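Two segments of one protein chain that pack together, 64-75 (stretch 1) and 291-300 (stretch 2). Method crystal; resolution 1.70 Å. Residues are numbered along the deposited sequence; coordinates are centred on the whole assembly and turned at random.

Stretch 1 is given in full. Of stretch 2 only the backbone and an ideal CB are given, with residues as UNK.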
# COMPACT_ATOMS: atom_id res chain seq x y z
N TRP A 64 -3.14 -11.05 -8.38
CA TRP A 64 -4.17 -12.07 -8.21
C TRP A 64 -5.56 -11.48 -7.91
O TRP A 64 -6.58 -12.14 -8.15
CB TRP A 64 -3.79 -13.08 -7.12
CG TRP A 64 -2.44 -13.66 -7.24
CD1 TRP A 64 -1.43 -13.56 -6.33
CD2 TRP A 64 -1.94 -14.46 -8.31
NE1 TRP A 64 -0.32 -14.24 -6.78
CE2 TRP A 64 -0.61 -14.82 -7.98
CE3 TRP A 64 -2.48 -14.92 -9.51
CZ2 TRP A 64 0.19 -15.60 -8.83
CZ3 TRP A 64 -1.67 -15.71 -10.36
CH2 TRP A 64 -0.35 -16.03 -10.00
N MSE A 65 -5.60 -10.27 -7.38
CA MSE A 65 -6.85 -9.61 -6.98
C MSE A 65 -7.51 -8.89 -8.13
O MSE A 65 -8.73 -8.89 -8.23
CB MSE A 65 -6.54 -8.60 -5.86
CG MSE A 65 -6.16 -9.40 -4.64
SE MSE A 65 -5.92 -8.20 -3.09
CE MSE A 65 -7.68 -7.39 -2.91
N ILE A 66 -6.71 -8.30 -9.02
CA ILE A 66 -7.26 -7.50 -10.10
C ILE A 66 -8.29 -8.26 -10.98
O ILE A 66 -9.37 -7.72 -11.20
CB ILE A 66 -6.14 -6.84 -10.94
CG1 ILE A 66 -5.44 -5.76 -10.10
CG2 ILE A 66 -6.71 -6.23 -12.21
CD1 ILE A 66 -4.09 -5.34 -10.62
N PRO A 67 -7.99 -9.48 -11.46
CA PRO A 67 -8.96 -10.17 -12.30
C PRO A 67 -10.30 -10.46 -11.61
O PRO A 67 -11.33 -10.41 -12.26
CB PRO A 67 -8.25 -11.47 -12.68
CG PRO A 67 -6.80 -11.16 -12.57
CD PRO A 67 -6.72 -10.24 -11.39
N VAL A 68 -10.27 -10.74 -10.32
CA VAL A 68 -11.50 -10.98 -9.54
C VAL A 68 -12.35 -9.70 -9.47
O VAL A 68 -13.55 -9.74 -9.71
CB VAL A 68 -11.16 -11.44 -8.11
CG1 VAL A 68 -12.42 -11.58 -7.26
CG2 VAL A 68 -10.39 -12.75 -8.15
N LEU A 69 -11.70 -8.57 -9.23
CA LEU A 69 -12.39 -7.29 -9.13
C LEU A 69 -13.00 -6.92 -10.49
O LEU A 69 -14.15 -6.51 -10.58
CB LEU A 69 -11.41 -6.21 -8.64
CG LEU A 69 -10.84 -6.45 -7.24
CD1 LEU A 69 -9.74 -5.45 -6.95
CD2 LEU A 69 -11.91 -6.38 -6.15
N VAL A 70 -12.22 -7.11 -11.55
CA VAL A 70 -12.67 -6.81 -12.90
C VAL A 70 -13.84 -7.69 -13.33
O VAL A 70 -14.82 -7.19 -13.90
CB VAL A 70 -11.50 -6.96 -13.90
CG1 VAL A 70 -12.00 -6.94 -15.35
CG2 VAL A 70 -10.47 -5.85 -13.66
N GLU A 71 -13.77 -8.98 -13.04
CA GLU A 71 -14.86 -9.90 -13.38
C GLU A 71 -16.15 -9.54 -12.64
O GLU A 71 -17.25 -9.72 -13.17
CB GLU A 71 -14.45 -11.34 -13.08
CG GLU A 71 -15.44 -12.37 -13.64
CD GLU A 71 -16.61 -12.71 -12.74
OE1 GLU A 71 -16.71 -12.25 -11.57
OE2 GLU A 71 -17.44 -13.50 -13.23
N ALA A 72 -16.01 -8.97 -11.44
CA ALA A 72 -17.15 -8.52 -10.64
C ALA A 72 -17.74 -7.20 -11.13
O ALA A 72 -18.70 -6.71 -10.55
CB ALA A 72 -16.75 -8.41 -9.17
N GLY A 73 -17.14 -6.59 -12.15
CA GLY A 73 -17.68 -5.36 -12.73
C GLY A 73 -17.13 -4.09 -12.10
O GLY A 73 -17.65 -2.99 -12.33
N LEU A 74 -16.07 -4.23 -11.31
CA LEU A 74 -15.43 -3.09 -10.67
C LEU A 74 -14.25 -2.60 -11.51
O LEU A 74 -13.74 -3.32 -12.38
CB LEU A 74 -14.95 -3.48 -9.26
CG LEU A 74 -16.07 -4.08 -8.39
CD1 LEU A 74 -15.50 -4.65 -7.10
CD2 LEU A 74 -17.12 -3.02 -8.11
N ARG A 75 -13.83 -1.36 -11.24
CA ARG A 75 -12.66 -0.78 -11.88
C ARG A 75 -11.50 -0.80 -10.88
O ARG A 75 -11.53 -0.11 -9.87
CB ARG A 75 -12.96 0.65 -12.32
CG ARG A 75 -11.80 1.37 -12.97
CD ARG A 75 -12.22 2.74 -13.45
NE ARG A 75 -11.06 3.58 -13.74
CZ ARG A 75 -11.02 4.90 -13.61
NH1 ARG A 75 -12.08 5.58 -13.16
NH2 ARG A 75 -9.92 5.57 -13.93
N UNK A 291 -9.87 -10.56 -2.49
CA UNK A 291 -10.64 -9.88 -3.53
C UNK A 291 -12.13 -10.24 -3.45
O UNK A 291 -12.97 -9.36 -3.59
CB UNK A 291 -10.09 -10.24 -4.91
N UNK A 292 -12.44 -11.50 -3.19
CA UNK A 292 -13.82 -11.92 -2.99
C UNK A 292 -14.47 -11.21 -1.79
O UNK A 292 -15.62 -10.78 -1.88
CB UNK A 292 -13.88 -13.44 -2.79
N UNK A 293 -13.72 -11.05 -0.71
CA UNK A 293 -14.21 -10.30 0.45
C UNK A 293 -14.50 -8.84 0.09
O UNK A 293 -15.50 -8.28 0.53
CB UNK A 293 -13.19 -10.36 1.59
N UNK A 294 -13.64 -8.23 -0.74
CA UNK A 294 -13.86 -6.86 -1.19
C UNK A 294 -15.13 -6.74 -2.05
O UNK A 294 -15.93 -5.83 -1.84
CB UNK A 294 -12.64 -6.37 -1.98
N UNK A 295 -15.34 -7.69 -2.95
CA UNK A 295 -16.52 -7.69 -3.81
C UNK A 295 -17.77 -7.80 -2.95
O UNK A 295 -18.71 -7.03 -3.11
CB UNK A 295 -16.46 -8.83 -4.83
N UNK A 296 -17.77 -8.74 -2.01
CA UNK A 296 -18.91 -8.95 -1.11
C UNK A 296 -19.25 -7.67 -0.33
O UNK A 296 -20.42 -7.28 -0.23
CB UNK A 296 -18.61 -10.09 -0.14
N UNK A 297 -18.21 -7.02 0.18
CA UNK A 297 -18.32 -5.76 0.94
C UNK A 297 -18.86 -4.60 0.11
O UNK A 297 -19.73 -3.86 0.56
CB UNK A 297 -16.95 -5.37 1.50
N UNK A 298 -18.38 -4.47 -1.13
CA UNK A 298 -18.88 -3.46 -2.05
C UNK A 298 -20.35 -3.69 -2.34
O UNK A 298 -21.16 -2.77 -2.25
CB UNK A 298 -18.07 -3.47 -3.35
N UNK A 299 -20.72 -4.93 -2.65
CA UNK A 299 -22.11 -5.22 -2.99
C UNK A 299 -23.06 -5.04 -1.81
O UNK A 299 -24.23 -4.71 -2.00
CB UNK A 299 -22.22 -6.65 -3.52
N UNK A 300 -22.56 -5.30 -0.60
CA UNK A 300 -23.37 -5.17 0.62
C UNK A 300 -23.57 -3.73 1.04
O UNK A 300 -24.39 -3.45 1.93
CB UNK A 300 -22.72 -5.94 1.77

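Stretch 2 is helical and runs beside helix 66-71 with the axes 9.2 Å apart at their closest. The two stretches come closest in backbone near the start of stretch 2, so the first position is the most constrained.

At position 291 the CA-to-CB bond points toward stretch 1, and the ideal CB already lies 3.6 Å from V68 CG1 and 3.8 Å from M65 O. Little room remains beyond it, which favours a small residue, alanine above all, with glycine or serine conceivable. It is A291. Its CB touches V68 CG1 at 3.6 Å and M65 CB at 4.0 Å.

Position 292 points away, toward open space, so many polar or charged side chains would suit. It is E292, whose m, m rotamer folds back until OE2 is 3.9 Å from V68 CG1, a contact at the margin. Position 293 is out of reach and sets no demand; it is A293.

Position 294 points toward L69 and the end of M65. With 4.2 Å from its ideal CB to L69 CD2, an apolar residue of modest size fits: valine, alanine, perhaps isoleucine. V294 uses CG1 to meet L69 CD2 at 4.0 Å, while CG2 approaches M65 CE at 4.4 Å.

Position 295 faces an apolar hollow lined by A72, L74, L69 and V68. The ideal CB is 4.4 Å from A72 CB, leaving space for a short branch; valine, isoleucine or threonine would suit. V295, in the t rotamer, sends CG2 into it, 3.6 Å from A72 CB and 4.1 Å from both L69 CD2 and L74 CD1.

Positions 296 and 297 are out of reach, and stretch 1 does not choose between candidates. They are T296 and F297.

Position 298 points toward L74, its ideal CB 4.7 Å from L74 CD1, so a medium aliphatic group suits. V298 brings CG1 to 4.1 Å from L74 CD2.

Position 299 points sideways, with no stretch 1 atom within 5.5 Å of its ideal CB. The helix of stretch 1 has ended, however, and the carbonyl of A72 is an available acceptor. A long donor, arginine or lysine, could reach it. R299 extends so that NH2 donates a hydrogen bond to A72 O at 3.0 Å, with that oxygen near the guanidinium plane. A water bridges the same pair, its O accepting from R299 NE at 2.7 Å and donating to A72 O at 3.1 Å.

Position 300 is out of reach and unconstrained here; it is A300.

Stretch 2, residues 291-300: AEAVVTFVRA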
# COMPACT_ATOMS: atom_id res chain seq x y z
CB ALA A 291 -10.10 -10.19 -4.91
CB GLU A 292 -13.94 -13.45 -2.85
CG GLU A 292 -13.66 -14.24 -4.15
CD GLU A 292 -14.72 -14.09 -5.23
OE1 GLU A 292 -15.70 -13.34 -5.02
OE2 GLU A 292 -14.59 -14.73 -6.30
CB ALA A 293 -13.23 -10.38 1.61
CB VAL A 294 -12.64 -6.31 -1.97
CG1 VAL A 294 -12.98 -4.97 -2.60
CG2 VAL A 294 -11.44 -6.20 -1.05
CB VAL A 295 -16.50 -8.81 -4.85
CG1 VAL A 295 -17.83 -8.88 -5.59
CG2 VAL A 295 -15.36 -8.60 -5.84
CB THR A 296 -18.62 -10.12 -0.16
OG1 THR A 296 -18.57 -11.33 -0.92
CG2 THR A 296 -19.68 -10.25 0.94
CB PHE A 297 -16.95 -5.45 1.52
CG PHE A 297 -16.80 -4.09 2.13
CD1 PHE A 297 -17.45 -3.75 3.30
CD2 PHE A 297 -15.91 -3.19 1.57
CE1 PHE A 297 -17.25 -2.50 3.87
CE2 PHE A 297 -15.69 -1.94 2.15
CZ PHE A 297 -16.36 -1.59 3.30
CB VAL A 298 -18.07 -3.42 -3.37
CG1 VAL A 298 -18.76 -2.55 -4.41
CG2 VAL A 298 -16.68 -2.90 -3.09
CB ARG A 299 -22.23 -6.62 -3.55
CG ARG A 299 -21.40 -6.74 -4.83
CD ARG A 299 -21.61 -8.00 -5.64
NE ARG A 299 -21.07 -7.86 -6.98
CZ ARG A 299 -21.00 -8.86 -7.86
NH1 ARG A 299 -21.43 -10.08 -7.54
NH2 ARG A 299 -20.50 -8.63 -9.07
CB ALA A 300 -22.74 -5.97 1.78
O HOH W 1 -19.58 -5.80 -7.73
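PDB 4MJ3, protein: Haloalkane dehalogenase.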